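Side-chain contacts in phosphorylated carbohydrates phosphatase TM_1254 (Thermotoga maritima msb8, PDB 3KBB), which removes phosphate from several phosphorylated sugars, among them erythrose 4-phosphate, fructose 6-phosphate and mannose 6-phosphate, with the help of a divalent metal ion: residues 7-10 / 11-15; 107-110 / 111-115; 88-91 / 92-96; 207-210 / 211-215. All coordinates share one frame; numbering follows the deposited sequence.

Interaction 1 (7-10 / 11-15); sequences DMDG and VLMDT. With SO4 (sulfate ion), chain D.
The carboxylate of Asp-9 overlaps Thr-15 at a slant, and its OD1 takes two bonds from that one residue. Thr-15 OG1 makes the shorter, 2.7 Å to Asp-9 OD1, arriving from above the carboxylate plane. Thr-15 N reaches the same Asp-9 OD1 at 3.0 Å, on the syn side and from the opposite face. CG of Asp-9 stands opposite its own N (chi1 -175°), turning the carboxylate toward Thr-15, while Asp-9 N bonds O1 of the sulfate at 2.9 Å, nearly straight. With an alanine here, Thr-15 N and OG1 would probably both be left without their acceptor, freeing the hydroxyl to turn. The sequence DxDG is the first signature motif of the haloacid dehalogenase superfamily, and Asp-7 is probably the nucleophile, as in its relatives. Asp-7 OD1 lies 2.9 Å from sulfate O4 and forms a salt bridge with Lys-140, which also binds the sulfate, consistent with the ion standing where a substrate phosphate would go. After Asp-7 the chain turns tightly: Met-8 O accepts from Leu-12 N at 2.8 Å, in the carbonyl plane, and from Val-11 N above that plane. Gly-10, at a phi of 93°, suits this place because a CB would jam against the preceding carbonyl; its N bonds Met-13 O at 2.7 Å. Around this loop, Met-8, a selenomethionine, lies against Ala-114 and Leu-118 of helix 111-120, while Leu-12 rests on Leu-105 of strand 102-106 and Phe-6 of strand 3-7.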
loop_
_atom_site.group_PDB
_atom_site.type_symbol
_atom_site.label_atom_id
_atom_site.label_comp_id
_atom_site.label_asym_id
_atom_site.label_seq_id
_atom_site.Cartn_x
_atom_site.Cartn_y
_atom_site.Cartn_z
ATOM N N ASP A 7 -6.955 -0.304 0.997
ATOM C CA ASP A 7 -5.546 0.019 1.238
ATOM C C ASP A 7 -4.929 0.557 -0.059
ATOM O O ASP A 7 -5.461 0.307 -1.156
ATOM C CB ASP A 7 -4.806 -1.239 1.697
ATOM C CG ASP A 7 -3.410 -0.935 2.209
ATOM O OD1 ASP A 7 -3.191 0.175 2.730
ATOM O OD2 ASP A 7 -2.546 -1.800 2.036
HETATM N N MSE A 8 -3.845 1.327 0.045
HETATM C CA MSE A 8 -3.256 1.946 -1.155
HETATM C C MSE A 8 -2.208 1.038 -1.777
HETATM O O MSE A 8 -2.442 0.437 -2.840
HETATM C CB MSE A 8 -2.699 3.346 -0.822
HETATM C CG MSE A 8 -2.198 3.986 -2.045
HETATM SE SE MSE A 8 -1.427 5.754 -1.702
HETATM C CE MSE A 8 0.129 5.255 -0.682
ATOM N N ASP A 9 -1.068 0.908 -1.113
ATOM C CA ASP A 9 0.025 0.192 -1.717
ATOM C C ASP A 9 -0.231 -1.295 -1.659
ATOM O O ASP A 9 -0.481 -1.862 -0.594
ATOM C CB ASP A 9 1.312 0.490 -1.001
ATOM C CG ASP A 9 2.481 -0.152 -1.684
ATOM O OD1 ASP A 9 2.890 0.375 -2.716
ATOM O OD2 ASP A 9 2.966 -1.199 -1.200
ATOM N N GLY A 10 -0.133 -1.909 -2.813
ATOM C CA GLY A 10 -0.395 -3.333 -2.939
ATOM C C GLY A 10 -1.829 -3.641 -3.327
ATOM O O GLY A 10 -2.186 -4.810 -3.496
ATOM N N VAL A 11 -2.665 -2.614 -3.458
ATOM C CA VAL A 11 -4.020 -2.804 -3.929
ATOM C C VAL A 11 -4.242 -1.878 -5.099
ATOM O O VAL A 11 -4.484 -2.323 -6.194
ATOM C CB VAL A 11 -5.087 -2.543 -2.820
ATOM C CG1 VAL A 11 -6.460 -2.757 -3.342
ATOM C CG2 VAL A 11 -4.822 -3.390 -1.560
ATOM N N LEU A 12 -4.109 -0.562 -4.886
ATOM C CA LEU A 12 -4.324 0.351 -6.014
ATOM C C LEU A 12 -3.142 0.392 -7.008
ATOM O O LEU A 12 -3.333 0.567 -8.223
ATOM C CB LEU A 12 -4.620 1.754 -5.475
ATOM C CG LEU A 12 -5.806 1.921 -4.525
ATOM C CD1 LEU A 12 -5.937 3.452 -4.258
ATOM C CD2 LEU A 12 -7.069 1.389 -5.110
HETATM N N MSE A 13 -1.937 0.228 -6.461
HETATM C CA MSE A 13 -0.728 0.124 -7.248
HETATM C C MSE A 13 0.331 -0.485 -6.335
HETATM O O MSE A 13 0.146 -0.554 -5.118
HETATM C CB MSE A 13 -0.312 1.487 -7.814
HETATM C CG MSE A 13 0.233 2.487 -6.825
HETATM SE SE MSE A 13 -0.961 3.133 -5.397
HETATM C CE MSE A 13 0.450 2.771 -4.140
ATOM N N ASP A 14 1.388 -1.012 -6.944
ATOM C CA ASP A 14 2.393 -1.772 -6.185
ATOM C C ASP A 14 3.793 -1.136 -6.283
ATOM O O ASP A 14 4.418 -1.154 -7.349
ATOM C CB ASP A 14 2.503 -3.215 -6.711
ATOM C CG ASP A 14 1.186 -3.963 -6.709
ATOM O OD1 ASP A 14 0.286 -3.642 -5.912
ATOM O OD2 ASP A 14 1.080 -4.909 -7.514
ATOM N N THR A 15 4.289 -0.601 -5.182
ATOM C CA THR A 15 5.633 0.013 -5.215
ATOM C C THR A 15 6.734 -0.990 -4.937
ATOM O O THR A 15 7.887 -0.796 -5.396
ATOM C CB THR A 15 5.788 1.169 -4.221
ATOM O OG1 THR A 15 5.552 0.692 -2.878
ATOM C CG2 THR A 15 4.824 2.325 -4.584
HETATM S S SO4 D . 0.002 1.081 2.848
HETATM O O1 SO4 D . -0.831 1.544 1.727
HETATM O O2 SO4 D . 0.687 -0.157 2.489
HETATM O O3 SO4 D . 1.103 2.041 3.092
HETATM O O4 SO4 D . -0.765 0.815 4.113
#

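Interaction 2 (107-110 / 111-115); sequences TSTP and QREAL. With SO4 (sulfate ion), chain D.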
loop_
_atom_site.group_PDB
_atom_site.type_symbol
_atom_site.label_atom_id
_atom_site.label_comp_id
_atom_site.label_asym_id
_atom_site.label_seq_id
_atom_site.Cartn_x
_atom_site.Cartn_y
_atom_site.Cartn_z
ATOM N N THR A 107 -4.106 4.170 4.375
ATOM C CA THR A 107 -2.734 3.797 4.071
ATOM C C THR A 107 -1.826 4.151 5.222
ATOM O O THR A 107 -2.042 5.172 5.876
ATOM C CB THR A 107 -2.215 4.473 2.788
ATOM O OG1 THR A 107 -0.851 4.095 2.562
ATOM C CG2 THR A 107 -2.319 6.027 2.880
ATOM N N SER A 108 -0.799 3.327 5.458
ATOM C CA SER A 108 0.214 3.646 6.450
ATOM C C SER A 108 1.157 4.757 5.963
ATOM O O SER A 108 1.932 5.319 6.747
ATOM C CB SER A 108 1.050 2.383 6.760
ATOM O OG SER A 108 0.194 1.343 7.221
ATOM N N THR A 109 1.156 5.010 4.657
ATOM C CA THR A 109 2.038 6.007 4.046
ATOM C C THR A 109 1.594 7.397 4.496
ATOM O O THR A 109 0.394 7.664 4.499
ATOM C CB THR A 109 1.917 5.958 2.514
ATOM O OG1 THR A 109 2.342 4.667 2.045
ATOM C CG2 THR A 109 2.791 7.020 1.879
ATOM N N PRO A 110 2.550 8.254 4.917
ATOM C CA PRO A 110 2.176 9.650 5.286
ATOM C C PRO A 110 1.444 10.385 4.196
ATOM O O PRO A 110 1.681 10.187 3.004
ATOM C CB PRO A 110 3.531 10.332 5.553
ATOM C CG PRO A 110 4.400 9.203 6.049
ATOM C CD PRO A 110 3.989 8.019 5.134
ATOM N N GLN A 111 0.588 11.314 4.638
ATOM C CA GLN A 111 -0.267 12.038 3.729
ATOM C C GLN A 111 0.402 12.640 2.497
ATOM O O GLN A 111 -0.058 12.433 1.347
ATOM C CB GLN A 111 -1.066 13.114 4.477
ATOM C CG GLN A 111 -2.017 13.781 3.473
ATOM C CD GLN A 111 -2.907 14.860 4.118
ATOM O OE1 GLN A 111 -3.830 15.359 3.464
ATOM N NE2 GLN A 111 -2.646 15.188 5.384
ATOM N N ARG A 112 1.439 13.456 2.712
ATOM C CA ARG A 112 1.982 14.209 1.576
ATOM C C ARG A 112 2.560 13.276 0.502
ATOM O O ARG A 112 2.251 13.380 -0.700
ATOM C CB ARG A 112 3.032 15.227 2.055
ATOM C CG ARG A 112 3.483 16.134 0.984
ATOM C CD ARG A 112 3.995 17.396 1.606
ATOM N NE ARG A 112 5.178 17.150 2.422
ATOM C CZ ARG A 112 6.409 17.061 1.927
ATOM N NH1 ARG A 112 6.602 17.182 0.615
ATOM N NH2 ARG A 112 7.444 16.854 2.740
ATOM N N GLU A 113 3.326 12.297 0.961
ATOM C CA GLU A 113 3.901 11.279 0.082
ATOM C C GLU A 113 2.817 10.475 -0.669
ATOM O O GLU A 113 2.945 10.234 -1.862
ATOM C CB GLU A 113 4.758 10.338 0.925
ATOM C CG GLU A 113 5.691 9.477 0.101
ATOM C CD GLU A 113 6.246 8.267 0.868
ATOM O OE1 GLU A 113 6.332 8.291 2.122
ATOM O OE2 GLU A 113 6.606 7.287 0.181
ATOM N N ALA A 114 1.774 10.030 0.058
ATOM C CA ALA A 114 0.720 9.230 -0.542
ATOM C C ALA A 114 -0.046 10.011 -1.589
ATOM O O ALA A 114 -0.299 9.519 -2.679
ATOM C CB ALA A 114 -0.260 8.714 0.543
ATOM N N LEU A 115 -0.405 11.263 -1.279
ATOM C CA LEU A 115 -1.145 12.086 -2.237
ATOM C C LEU A 115 -0.392 12.319 -3.535
ATOM O O LEU A 115 -1.022 12.367 -4.597
ATOM C CB LEU A 115 -1.585 13.424 -1.597
ATOM C CG LEU A 115 -2.687 13.292 -0.533
ATOM C CD1 LEU A 115 -2.933 14.645 0.225
ATOM C CD2 LEU A 115 -4.005 12.805 -1.125
HETATM S S SO4 D . 0.002 1.081 2.848
HETATM O O1 SO4 D . -0.831 1.544 1.727
HETATM O O2 SO4 D . 0.687 -0.157 2.489
HETATM O O3 SO4 D . 1.103 2.041 3.092
HETATM O O4 SO4 D . -0.765 0.815 4.113
#
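From CB outward, the Thr-109 side chain splits its work between a helix and an anion. Its CB lies 4.0 Å from Ala-114 CB. The methyl CG2 goes further in, 3.7 Å from that same Ala-114 CB, and also touches the Glu-113 carboxylate. The other branch, OG1, faces the sulfate, 3.1 Å from its O3. Placing OG1 beside the backbone N (chi1 -62°) is what sends the two branches these separate ways, a division to which threonine, with one methyl and one hydroxyl, is suited. Alanine suits the opposing place, being small enough to let the methyl come close to the backbone. Thr-107 OG1 donates to sulfate O1 at 2.7 Å and accepts from Thr-109 N at 3.0 Å, an ST turn; Ser-108 N adds a nearly straight bond of 2.8 Å to sulfate O4. A valine in place of Thr-107 would probably cost the sulfate one donor and leave Thr-109 N without its acceptor. Such a hydroxyl and following N-H after the second strand fit motif II of the haloacid dehalogenase phosphatases. Pro-110, at the N-cap, receives Ala-114 N at 3.0 Å on its O, nearly along the C=O axis. The loop thus leads from strand 102-106 into helix 111-120, where Glu-113 forms a salt bridge with Arg-117, and backbone bonds tie Thr-107 to Val-131 of strand 129-131 and Thr-109 to Gly-133.

Interaction 3 (88-91 / 92-96); sequences GVRE and ALEFV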
loop_
_atom_site.group_PDB
_atom_site.type_symbol
_atom_site.label_atom_id
_atom_site.label_comp_id
_atom_site.label_asym_id
_atom_site.label_seq_id
_atom_site.Cartn_x
_atom_site.Cartn_y
_atom_site.Cartn_z
ATOM N N GLY A 88 -7.660 -3.169 -13.514
ATOM C CA GLY A 88 -9.037 -3.364 -13.022
ATOM C C GLY A 88 -9.397 -2.518 -11.816
ATOM O O GLY A 88 -10.579 -2.422 -11.448
ATOM N N VAL A 89 -8.398 -1.890 -11.193
ATOM C CA VAL A 89 -8.705 -1.136 -9.977
ATOM C C VAL A 89 -9.522 0.155 -10.268
ATOM O O VAL A 89 -10.481 0.484 -9.546
ATOM C CB VAL A 89 -7.410 -0.870 -9.167
ATOM C CG1 VAL A 89 -7.670 0.124 -8.069
ATOM C CG2 VAL A 89 -6.904 -2.182 -8.625
ATOM N N ARG A 90 -9.166 0.868 -11.327
ATOM C CA ARG A 90 -9.956 2.046 -11.696
ATOM C C ARG A 90 -11.430 1.690 -11.917
ATOM O O ARG A 90 -12.317 2.394 -11.422
ATOM C CB ARG A 90 -9.329 2.770 -12.884
ATOM C CG ARG A 90 -9.976 4.103 -13.205
ATOM C CD ARG A 90 -9.285 4.763 -14.386
ATOM N NE ARG A 90 -7.873 5.019 -14.098
ATOM C CZ ARG A 90 -7.435 6.136 -13.506
ATOM N NH1 ARG A 90 -8.289 7.084 -13.130
ATOM N NH2 ARG A 90 -6.146 6.283 -13.270
ATOM N N GLU A 91 -11.698 0.564 -12.596
ATOM C CA GLU A 91 -13.070 0.143 -12.923
ATOM C C GLU A 91 -13.830 -0.172 -11.629
ATOM O O GLU A 91 -15.045 0.034 -11.515
ATOM C CB GLU A 91 -13.033 -1.104 -13.844
ATOM C CG GLU A 91 -14.029 -1.047 -15.015
ATOM C CD GLU A 91 -14.044 -2.304 -15.921
ATOM O OE1 GLU A 91 -12.956 -2.865 -16.210
ATOM O OE2 GLU A 91 -15.162 -2.700 -16.367
ATOM N N ALA A 92 -13.102 -0.716 -10.660
ATOM C CA ALA A 92 -13.660 -1.041 -9.369
ATOM C C ALA A 92 -14.019 0.225 -8.614
ATOM O O ALA A 92 -15.102 0.301 -8.042
ATOM C CB ALA A 92 -12.671 -1.863 -8.568
ATOM N N LEU A 93 -13.126 1.220 -8.624
ATOM C CA LEU A 93 -13.432 2.507 -7.964
ATOM C C LEU A 93 -14.621 3.195 -8.647
ATOM O O LEU A 93 -15.543 3.702 -7.978
ATOM C CB LEU A 93 -12.214 3.432 -7.970
ATOM C CG LEU A 93 -10.953 2.906 -7.259
ATOM C CD1 LEU A 93 -9.851 3.942 -7.402
ATOM C CD2 LEU A 93 -11.280 2.690 -5.822
ATOM N N GLU A 94 -14.588 3.193 -9.978
ATOM C CA GLU A 94 -15.723 3.736 -10.753
ATOM C C GLU A 94 -17.036 3.028 -10.397
ATOM O O GLU A 94 -18.076 3.671 -10.240
ATOM C CB GLU A 94 -15.409 3.642 -12.244
ATOM C CG GLU A 94 -14.399 4.650 -12.720
ATOM C CD GLU A 94 -13.986 4.411 -14.155
ATOM O OE1 GLU A 94 -14.293 3.312 -14.695
ATOM O OE2 GLU A 94 -13.329 5.307 -14.740
ATOM N N PHE A 95 -16.996 1.705 -10.242
ATOM C CA PHE A 95 -18.197 0.969 -9.896
ATOM C C PHE A 95 -18.785 1.366 -8.535
ATOM O O PHE A 95 -20.006 1.577 -8.414
ATOM C CB PHE A 95 -17.957 -0.567 -9.980
ATOM C CG PHE A 95 -19.188 -1.383 -9.681
ATOM C CD1 PHE A 95 -20.229 -1.468 -10.620
ATOM C CD2 PHE A 95 -19.320 -2.049 -8.466
ATOM C CE1 PHE A 95 -21.377 -2.227 -10.321
ATOM C CE2 PHE A 95 -20.439 -2.804 -8.157
ATOM C CZ PHE A 95 -21.492 -2.885 -9.110
ATOM N N VAL A 96 -17.943 1.452 -7.495
ATOM C CA VAL A 96 -18.456 1.879 -6.185
ATOM C C VAL A 96 -19.141 3.250 -6.301
ATOM O O VAL A 96 -20.224 3.452 -5.726
ATOM C CB VAL A 96 -17.335 1.978 -5.097
ATOM C CG1 VAL A 96 -17.936 2.401 -3.778
ATOM C CG2 VAL A 96 -16.635 0.585 -4.972
#
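Residues 89-96 are the opening turns of an alpha helix, with Gly-88 as its N-cap, and four successive i to i+4 bonds link 88-91 to 92-96. Ala-92 N to Gly-88 O, at 3.1 Å, is the first, and Glu-94 N to Arg-90 O, at 2.8 Å, is the straightest. Gly-88 has a phi of 84°, a value that favours glycine. The helix, 89-98, flanks the parallel sheet of the Rossmann-like haloacid dehalogenase fold, and its side chains divide accordingly. On the buried side Val-89 and Leu-93 lie one turn apart, Val-89 CG1 being 4.4 Å from Leu-93 CG. Val-89 rests on Leu-12 of the loop after strand 3-7, Leu-93 on Phe-6 and Leu-103 of two strands, so branched aliphatic residues suit this buried side. Arg-90 and Glu-94 lie on another side and cross at a slant, the guanidinium and carboxylate planes 68° apart. They do not pair: Arg-90 NE is 5.5 Å from Glu-94 OE2, although the opposite charges may still attract weakly. The bend of the arginine at chi3 (-61°) takes its guanidinium to other partners, Glu-85 in a salt bridge, the carbonyls of Leu-121 and Asp-122, and Tyr-126 OH. Arginine suits the place by having N-H groups enough for all four, and so fastens this helix to the chain following helix 111-120. Glu-94 lays its CG 3.3 Å from Arg-90 O, one turn earlier, while its OE2 lies 3.9 Å from the methylene Arg-90 CG.

Interaction 4 (207-210 / 211-215); sequences EILN and VLKEV
This is a contact within one alpha helix, 208-215, the last of the chain, which covers the parallel sheet of the Rossmann-like fold beside helix 89-98. Its i to i+4 bonds run from Val-211 N to Glu-207 O, 3.2 Å, through to Glu-214 N and Asn-210 O, 3.0 Å. Ile-208 and Leu-212 run alongside each other, with Ile-208 CG2 4.0 Å from Leu-212 CD1. Both rest on Phe-163 of strand 160-164, as does Val-211, which is why this side of the helix carries aliphatic residues. Leu-209 is turned instead to Phe-95 and Glu-91 of the neighbouring helix, and its CD1 meets the methylene CE of Lys-213 at 4.0 Å. Glu-207 forms a salt bridge with Lys-204. The solvent side belongs to Asn-210 and Lys-213, polar residues suited to an exposed position. Lys-213 runs out extended, its CG set beside the backbone N (chi1 -70°), and its CD passes the Asn-210 amide. A water joins the two side chains: it donates to Asn-210 OD1 at 2.7 Å and accepts from Lys-213 NZ at 2.9 Å.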
loop_
_atom_site.group_PDB
_atom_site.type_symbol
_atom_site.label_atom_id
_atom_site.label_comp_id
_atom_site.label_asym_id
_atom_site.label_seq_id
_atom_site.Cartn_x
_atom_site.Cartn_y
_atom_site.Cartn_z
ATOM N N GLU A 207 -9.677 -8.934 -9.891
ATOM C CA GLU A 207 -10.902 -9.639 -9.480
ATOM C C GLU A 207 -11.783 -8.807 -8.549
ATOM O O GLU A 207 -12.880 -9.217 -8.179
ATOM C CB GLU A 207 -10.561 -10.987 -8.820
ATOM C CG GLU A 207 -10.033 -12.047 -9.827
ATOM C CD GLU A 207 -9.159 -13.146 -9.202
ATOM O OE1 GLU A 207 -9.070 -13.270 -7.947
ATOM O OE2 GLU A 207 -8.530 -13.897 -10.005
ATOM N N ILE A 208 -11.292 -7.634 -8.158
ATOM C CA ILE A 208 -12.007 -6.826 -7.153
ATOM C C ILE A 208 -13.361 -6.358 -7.716
ATOM O O ILE A 208 -14.376 -6.384 -7.023
ATOM C CB ILE A 208 -11.142 -5.641 -6.715
ATOM C CG1 ILE A 208 -9.941 -6.154 -5.871
ATOM C CG2 ILE A 208 -11.987 -4.606 -5.934
ATOM C CD1 ILE A 208 -8.907 -5.064 -5.502
ATOM N N LEU A 209 -13.365 -5.960 -8.979
ATOM C CA LEU A 209 -14.613 -5.506 -9.604
ATOM C C LEU A 209 -15.744 -6.532 -9.486
ATOM O O LEU A 209 -16.826 -6.210 -9.044
ATOM C CB LEU A 209 -14.357 -5.105 -11.058
ATOM C CG LEU A 209 -15.627 -4.731 -11.850
ATOM C CD1 LEU A 209 -16.403 -3.554 -11.274
ATOM C CD2 LEU A 209 -15.202 -4.432 -13.239
ATOM N N ASN A 210 -15.488 -7.788 -9.858
ATOM C CA ASN A 210 -16.512 -8.814 -9.714
ATOM C C ASN A 210 -16.926 -9.101 -8.267
ATOM O O ASN A 210 -18.110 -9.359 -7.985
ATOM C CB ASN A 210 -16.123 -10.099 -10.474
ATOM C CG ASN A 210 -16.132 -9.912 -11.988
ATOM O OD1 ASN A 210 -16.792 -9.015 -12.524
ATOM N ND2 ASN A 210 -15.396 -10.770 -12.685
ATOM N N VAL A 211 -15.983 -9.011 -7.327
ATOM C CA VAL A 211 -16.390 -9.046 -5.923
ATOM C C VAL A 211 -17.416 -7.942 -5.614
ATOM O O VAL A 211 -18.432 -8.194 -4.973
ATOM C CB VAL A 211 -15.188 -8.947 -4.960
ATOM C CG1 VAL A 211 -15.692 -8.784 -3.521
ATOM C CG2 VAL A 211 -14.334 -10.202 -5.093
ATOM N N LEU A 212 -17.140 -6.719 -6.049
ATOM C CA LEU A 212 -18.055 -5.615 -5.732
ATOM C C LEU A 212 -19.426 -5.840 -6.373
ATOM O O LEU A 212 -20.436 -5.561 -5.745
ATOM C CB LEU A 212 -17.477 -4.261 -6.146
ATOM C CG LEU A 212 -16.193 -3.979 -5.342
ATOM C CD1 LEU A 212 -15.506 -2.754 -5.936
ATOM C CD2 LEU A 212 -16.506 -3.823 -3.883
ATOM N N LYS A 213 -19.438 -6.351 -7.612
ATOM C CA LYS A 213 -20.715 -6.619 -8.311
ATOM C C LYS A 213 -21.530 -7.672 -7.521
ATOM O O LYS A 213 -22.765 -7.618 -7.437
ATOM C CB LYS A 213 -20.440 -7.048 -9.758
ATOM C CG LYS A 213 -19.932 -5.948 -10.647
ATOM C CD LYS A 213 -19.770 -6.452 -12.074
ATOM C CE LYS A 213 -19.578 -5.290 -13.030
ATOM N NZ LYS A 213 -19.362 -5.802 -14.407
ATOM N N GLU A 214 -20.832 -8.597 -6.872
ATOM C CA GLU A 214 -21.457 -9.618 -6.058
ATOM C C GLU A 214 -22.032 -9.048 -4.755
ATOM O O GLU A 214 -23.170 -9.375 -4.386
ATOM C CB GLU A 214 -20.438 -10.733 -5.752
ATOM C CG GLU A 214 -20.957 -11.871 -4.815
ATOM C CD GLU A 214 -19.818 -12.632 -4.098
ATOM O OE1 GLU A 214 -18.614 -12.371 -4.390
ATOM O OE2 GLU A 214 -20.142 -13.486 -3.229
ATOM N N VAL A 215 -21.265 -8.188 -4.051
ATOM C CA VAL A 215 -21.629 -7.801 -2.675
ATOM C C VAL A 215 -22.339 -6.446 -2.479
ATOM O O VAL A 215 -22.965 -6.216 -1.423
ATOM C CB VAL A 215 -20.401 -7.891 -1.677
ATOM C CG1 VAL A 215 -19.791 -9.272 -1.714
ATOM C CG2 VAL A 215 -19.353 -6.831 -1.978
HETATM O O HOH W 1 -17.106 -7.567 -14.755
#

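How the interactions relate
Interactions 1 and 2 face the same sulfate from two loops and together make up much of its site around the probable nucleophile. They also touch directly, Met-8 CE lying 3.6 Å from Thr-109 OG1, so the two loops pack on each other. Interaction 3 backs interaction 1 from the other side, with Leu-12 CD2 3.3 Å from Val-89 CG1. Interactions 3 and 4 are neighbouring helices, their centres about 10 Å apart, joined where Val-96 CG2 meets Leu-212 CD1 at 3.7 Å. Interaction 4 reaches the loop that carries the nucleophile through Val-11 CG1 and Ile-208 CD1, 4.0 Å apart. Interactions 2 and 4 are the most separated, about 26 Å between centres.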